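Local coordinates for protein imidazoleglycerol-phosphate dehydratase (Pyrococcus furiosus, PDB 5DNL) that catalyses the dehydration of D-erythro-1-(imidazol-4-yl)glycerol 3-phosphate to 3-(imidazol-4-yl)-2-oxopropyl phosphate, step six of histidine biosynthesis, at residues H29-F34 with I60-A65; E121-L126 with K153-A158. One frame throughout, in Å; residues are numbered along the deposited sequence.

Interaction 1: H29-F34 with I60-A65. With MN (manganese (II) ion), chain E.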
loop_
_atom_site.group_PDB
_atom_site.type_symbol
_atom_site.label_atom_id
_atom_site.label_comp_id
_atom_site.label_asym_id
_atom_site.label_seq_id
_atom_site.Cartn_x
_atom_site.Cartn_y
_atom_site.Cartn_z
ATOM N N HIS A 29 -23.093 17.804 38.898
ATOM C CA HIS A 29 -24.108 17.449 37.895
ATOM C C HIS A 29 -24.105 15.940 37.633
ATOM O O HIS A 29 -25.145 15.318 37.603
ATOM C CB HIS A 29 -23.889 18.251 36.610
ATOM C CG HIS A 29 -24.892 17.988 35.538
ATOM N ND1 HIS A 29 -26.248 17.888 35.779
ATOM C CD2 HIS A 29 -24.741 17.871 34.201
ATOM C CE1 HIS A 29 -26.878 17.665 34.639
ATOM N NE2 HIS A 29 -25.990 17.684 33.666
ATOM N N MET A 30 -22.926 15.355 37.456
ATOM C CA MET A 30 -22.823 13.926 37.186
ATOM C C MET A 30 -23.343 13.095 38.353
ATOM O O MET A 30 -24.033 12.109 38.139
ATOM C CB MET A 30 -21.377 13.536 36.872
ATOM C CG MET A 30 -20.816 14.077 35.561
ATOM S SD MET A 30 -21.805 13.773 34.092
ATOM C CE MET A 30 -22.700 15.312 34.002
ATOM N N LEU A 31 -23.011 13.506 39.575
ATOM C CA LEU A 31 -23.486 12.794 40.763
ATOM C C LEU A 31 -24.974 12.983 40.977
ATOM O O LEU A 31 -25.637 12.077 41.472
ATOM C CB LEU A 31 -22.723 13.201 42.013
ATOM C CG LEU A 31 -21.239 12.845 42.039
ATOM C CD1 LEU A 31 -20.568 13.544 43.208
ATOM C CD2 LEU A 31 -21.035 11.333 42.116
ATOM N N THR A 32 -25.494 14.152 40.630
ATOM C CA THR A 32 -26.945 14.384 40.681
ATOM C C THR A 32 -27.656 13.415 39.745
ATOM O O THR A 32 -28.641 12.771 40.123
ATOM C CB THR A 32 -27.272 15.848 40.369
ATOM O OG1 THR A 32 -26.676 16.682 41.368
ATOM C CG2 THR A 32 -28.775 16.106 40.355
ATOM N N ALA A 33 -27.110 13.242 38.540
ATOM C CA ALA A 33 -27.633 12.256 37.588
ATOM C C ALA A 33 -27.538 10.847 38.172
ATOM O O ALA A 33 -28.503 10.105 38.185
ATOM C CB ALA A 33 -26.867 12.341 36.272
ATOM N N PHE A 34 -26.367 10.484 38.684
ATOM C CA PHE A 34 -26.171 9.167 39.242
ATOM C C PHE A 34 -27.223 8.867 40.325
ATOM O O PHE A 34 -27.875 7.827 40.293
ATOM C CB PHE A 34 -24.766 9.016 39.834
ATOM C CG PHE A 34 -24.574 7.720 40.534
ATOM C CD1 PHE A 34 -24.331 6.580 39.812
ATOM C CD2 PHE A 34 -24.756 7.612 41.911
ATOM C CE1 PHE A 34 -24.226 5.358 40.454
ATOM C CE2 PHE A 34 -24.627 6.400 42.551
ATOM C CZ PHE A 34 -24.358 5.272 41.826
ATOM N N ILE A 60 -14.355 6.077 45.186
ATOM C CA ILE A 60 -14.042 5.143 46.272
ATOM C C ILE A 60 -15.071 5.254 47.390
ATOM O O ILE A 60 -15.578 4.224 47.844
ATOM C CB ILE A 60 -12.637 5.369 46.838
ATOM C CG1 ILE A 60 -11.540 5.075 45.786
ATOM C CG2 ILE A 60 -12.418 4.518 48.084
ATOM C CD1 ILE A 60 -10.148 5.553 46.166
ATOM N N THR A 61 -15.335 6.478 47.832
ATOM C CA THR A 61 -16.193 6.681 49.010
ATOM C C THR A 61 -17.644 6.308 48.680
ATOM O O THR A 61 -18.319 5.657 49.481
ATOM C CB THR A 61 -16.090 8.127 49.520
ATOM O OG1 THR A 61 -14.724 8.484 49.685
ATOM C CG2 THR A 61 -16.805 8.286 50.882
ATOM N N LEU A 62 -18.118 6.688 47.500
ATOM C CA LEU A 62 -19.440 6.284 47.026
ATOM C C LEU A 62 -19.533 4.757 46.945
ATOM O O LEU A 62 -20.526 4.154 47.350
ATOM C CB LEU A 62 -19.751 6.919 45.670
ATOM C CG LEU A 62 -21.040 6.513 44.960
ATOM C CD1 LEU A 62 -22.272 6.820 45.800
ATOM C CD2 LEU A 62 -21.137 7.198 43.608
ATOM N N GLY A 63 -18.505 4.109 46.394
ATOM C CA GLY A 63 -18.485 2.655 46.353
ATOM C C GLY A 63 -18.572 2.005 47.723
ATOM O O GLY A 63 -19.305 1.037 47.909
ATOM N N GLU A 64 -17.784 2.516 48.649
ATOM C CA GLU A 64 -17.795 2.005 50.022
ATOM C C GLU A 64 -19.165 2.216 50.646
ATOM O O GLU A 64 -19.673 1.332 51.347
ATOM C CB GLU A 64 -16.742 2.718 50.851
ATOM C CG GLU A 64 -15.312 2.354 50.485
ATOM C CD GLU A 64 -14.292 3.154 51.290
ATOM O OE1 GLU A 64 -14.627 4.201 51.901
ATOM O OE2 GLU A 64 -13.129 2.749 51.301
ATOM N N ALA A 65 -19.780 3.357 50.358
ATOM C CA ALA A 65 -21.119 3.671 50.899
ATOM C C ALA A 65 -22.151 2.728 50.327
ATOM O O ALA A 65 -23.006 2.198 51.058
ATOM C CB ALA A 65 -21.503 5.110 50.659
HETATM MN MN MN E . -26.318 17.786 31.479
#
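The ring of F34 meets one methyl group of L62, CD2, which approaches obliquely and off-centre: it lies 4.2 Å from the centroid of the F34 ring, 29° away from the ring normal. The geometry is that of a CH-pi contact displaced toward one rim, since the closest ring atom is CE2 of F34, 3.7 Å from L62 CD2. The second methyl, CD1 of L62, reaches the same CE2 of F34 at 4.0 Å, so that both branches of the leucine converge on one ring corner. F34 also packs on L155 and L159 of helix 144-162. Chi1 values of 174° in F34 and 175° in L62 swing both groups off their helices to meet from opposite directions. L31 adds a looser touch, its CD2 standing 4.4 Å from L62 CD2. With an alanine at F34, L62 CD2 would probably lose the ring it meets obliquely, and a gap would open between the two segments. The other flat group, the imidazole of H29, faces away from this apolar patch: its NE2 binds manganese at 2.2 Å, and CD2 and CE1 of H29 are almost equally far from the ion, at 3.1 and 3.2 Å, so the ion sits nearly symmetrically off the nitrogen. H145 and E149 bind the same ion, as does H53 of a second subunit, whose ring meets that of H29 edge-to-face. Across the two segments no hydrogen bond forms, and the nearest CA atoms, those of L31 and L62, are 9.9 Å apart. Between these two segments the contact is therefore buried hydrocarbon, held by dispersion and the exclusion of water, while H29 carries its metal bond well away from it.

Interaction 2: E121-L126 with K153-A158. With MN (manganese (II) ion), chain D; 5DL ([(2S)-2-hydroxy-3-(1H-1,2,4-triazol-1-yl)propyl]phosphonic acid), chain F.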
loop_
_atom_site.group_PDB
_atom_site.type_symbol
_atom_site.label_atom_id
_atom_site.label_comp_id
_atom_site.label_asym_id
_atom_site.label_seq_id
_atom_site.Cartn_x
_atom_site.Cartn_y
_atom_site.Cartn_z
ATOM N N GLU A 121 -11.113 7.510 36.337
ATOM C CA GLU A 121 -10.678 7.433 37.732
ATOM C C GLU A 121 -11.862 7.352 38.701
ATOM O O GLU A 121 -11.798 6.628 39.711
ATOM C CB GLU A 121 -9.693 8.544 38.060
ATOM C CG GLU A 121 -8.359 8.287 37.397
ATOM C CD GLU A 121 -7.737 7.004 37.886
ATOM O OE1 GLU A 121 -7.256 6.949 39.045
ATOM O OE2 GLU A 121 -7.801 6.012 37.129
ATOM N N PHE A 122 -12.954 8.034 38.391
ATOM C CA PHE A 122 -14.169 7.847 39.180
ATOM C C PHE A 122 -14.646 6.384 39.115
ATOM O O PHE A 122 -14.976 5.774 40.143
ATOM C CB PHE A 122 -15.292 8.785 38.697
ATOM C CG PHE A 122 -16.653 8.417 39.251
ATOM C CD1 PHE A 122 -17.032 8.832 40.517
ATOM C CD2 PHE A 122 -17.521 7.624 38.528
ATOM C CE1 PHE A 122 -18.263 8.457 41.052
ATOM C CE2 PHE A 122 -18.747 7.259 39.048
ATOM C CZ PHE A 122 -19.115 7.670 40.306
ATOM N N VAL A 123 -14.699 5.818 37.909
ATOM C CA VAL A 123 -15.213 4.460 37.711
ATOM C C VAL A 123 -14.312 3.427 38.377
ATOM O O VAL A 123 -14.801 2.493 39.044
ATOM C CB VAL A 123 -15.458 4.134 36.221
ATOM C CG1 VAL A 123 -15.920 2.702 36.059
ATOM C CG2 VAL A 123 -16.512 5.077 35.638
ATOM N N TRP A 124 -12.991 3.561 38.218
ATOM C CA TRP A 124 -12.075 2.690 38.937
ATOM C C TRP A 124 -12.202 2.825 40.442
ATOM O O TRP A 124 -12.133 1.823 41.157
ATOM C CB TRP A 124 -10.611 2.911 38.519
ATOM C CG TRP A 124 -10.131 1.971 37.470
ATOM C CD1 TRP A 124 -9.827 2.275 36.169
ATOM C CD2 TRP A 124 -9.886 0.578 37.629
ATOM N NE1 TRP A 124 -9.385 1.139 35.518
ATOM C CE2 TRP A 124 -9.407 0.092 36.393
ATOM C CE3 TRP A 124 -10.006 -0.305 38.696
ATOM C CZ2 TRP A 124 -9.069 -1.257 36.202
ATOM C CZ3 TRP A 124 -9.651 -1.637 38.497
ATOM C CH2 TRP A 124 -9.189 -2.086 37.269
ATOM N N GLY A 125 -12.394 4.051 40.919
ATOM C CA GLY A 125 -12.587 4.284 42.349
ATOM C C GLY A 125 -13.840 3.564 42.836
ATOM O O GLY A 125 -13.814 2.861 43.869
ATOM N N LEU A 126 -14.926 3.729 42.086
ATOM C CA LEU A 126 -16.175 3.062 42.389
ATOM C C LEU A 126 -16.040 1.538 42.368
ATOM O O LEU A 126 -16.512 0.834 43.276
ATOM C CB LEU A 126 -17.238 3.535 41.388
ATOM C CG LEU A 126 -18.645 2.972 41.491
ATOM C CD1 LEU A 126 -19.237 3.365 42.831
ATOM C CD2 LEU A 126 -19.537 3.450 40.353
ATOM N N LYS A 153 -25.803 8.386 34.231
ATOM C CA LYS A 153 -27.210 7.943 34.307
ATOM C C LYS A 153 -27.267 6.417 34.293
ATOM O O LYS A 153 -28.012 5.788 35.060
ATOM C CB LYS A 153 -28.022 8.480 33.131
ATOM C CG LYS A 153 -28.284 9.973 33.099
ATOM C CD LYS A 153 -29.273 10.300 31.991
ATOM C CE LYS A 153 -29.688 11.770 31.968
ATOM N NZ LYS A 153 -30.827 11.937 31.021
ATOM N N GLY A 154 -26.474 5.818 33.405
ATOM C CA GLY A 154 -26.410 4.391 33.274
ATOM C C GLY A 154 -25.891 3.670 34.490
ATOM O O GLY A 154 -26.400 2.615 34.838
ATOM N N LEU A 155 -24.838 4.200 35.098
ATOM C CA LEU A 155 -24.363 3.656 36.374
ATOM C C LEU A 155 -25.465 3.671 37.422
ATOM O O LEU A 155 -25.634 2.694 38.153
ATOM C CB LEU A 155 -23.143 4.416 36.864
ATOM C CG LEU A 155 -21.842 4.052 36.149
ATOM C CD1 LEU A 155 -20.799 5.116 36.437
ATOM C CD2 LEU A 155 -21.340 2.684 36.564
ATOM N N GLY A 156 -26.203 4.774 37.500
ATOM C CA GLY A 156 -27.304 4.853 38.462
ATOM C C GLY A 156 -28.353 3.799 38.189
ATOM O O GLY A 156 -28.729 3.049 39.111
ATOM N N MET A 157 -28.793 3.693 36.938
ATOM C CA MET A 157 -29.809 2.699 36.563
ATOM C C MET A 157 -29.327 1.271 36.799
ATOM O O MET A 157 -30.067 0.446 37.279
ATOM C CB MET A 157 -30.200 2.836 35.095
ATOM C CG MET A 157 -30.940 4.090 34.729
ATOM S SD MET A 157 -32.661 4.047 35.255
ATOM C CE MET A 157 -32.875 2.291 35.368
ATOM N N ALA A 158 -28.086 0.982 36.436
ATOM C CA ALA A 158 -27.553 -0.368 36.576
ATOM C C ALA A 158 -27.437 -0.773 38.025
ATOM O O ALA A 158 -27.795 -1.906 38.400
ATOM C CB ALA A 158 -26.206 -0.501 35.868
HETATM MN MN MN D . -5.707 7.957 40.200
HETATM N N1 5DL F . -27.012 17.761 29.350
HETATM C C3 5DL F . -28.464 17.436 27.664
HETATM N N2 5DL F . -28.202 17.203 28.955
HETATM C C8 5DL F . -30.603 16.292 31.801
HETATM C C7 5DL F . -29.659 17.197 31.007
HETATM C C6 5DL F . -29.086 16.432 29.823
HETATM C C5 5DL F . -26.575 18.345 28.229
HETATM O O10 5DL F . -32.614 16.696 30.076
HETATM P P9 5DL F . -32.009 15.600 30.887
HETATM O O11 5DL F . -32.941 15.017 31.922
HETATM O O12 5DL F . -31.512 14.472 29.994
HETATM O O13 5DL F . -28.580 17.669 31.827
HETATM N N4 5DL F . -27.418 18.175 27.185
HETATM O O HOH W 1 -5.191 6.176 41.391
#
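L155 bridges from helix 144-162 to F122, V123 and L126 of helix 116-130. From its CB the chain turns so that CG lies anti to the carbonyl carbon (chi1 -77°), and the contacts begin where CG forks. CD1 comes in near the plane of the F122 ring, at its edge, 4.0 Å from F122 CE2; the same methyl lies 4.4 Å from V123 CG2. CD2 takes the other direction and meets L126 CD2 at 4.3 Å. One leucine thus reaches across the gap between two nearly parallel segments (17°), whose axes come no closer than 13.2 Å. I134 and I136 of strand 133-140 also touch L155.

The polar ends lie outside this core. E121 OE1 binds a manganese at 2.2 Å, together with H52, E56, a water and H146 of a neighbouring subunit, while K153, extended beyond CG, donates a hydrogen bond from NZ to the inhibitor's phosphonate O12 (2.8 Å). Helix 116-130 links the adjacent parallel strands 100-104 and 133-140, a beta-alpha-beta crossover in a family assigned to the S5 clan; both four-stranded sheets of the chain have the strand order 1-2-4-3.

How the interactions relate
The centres of the two interactions lie about 7 Å apart near the centre of the folded subunit, and both segments of interaction 1 precede those of interaction 2 in the sequence. Four helices, 25-38, 51-69, 116-130 and 144-162, meet there: F34 CD1 approaches G156 N at 3.5 Å, and G63 CA lies 3.7 Å from L126 CD1, so the contacts form one continuous interior. The sites at its margin are also connected. Triazole N1 of the inhibitor stands nearly opposite H29 NE2 across the manganese, while the phosphonate of that molecule bonds K153. Segments 29-34 and 153-158 thus serve the same bound inhibitor, whereas E121 serves a different metal ion.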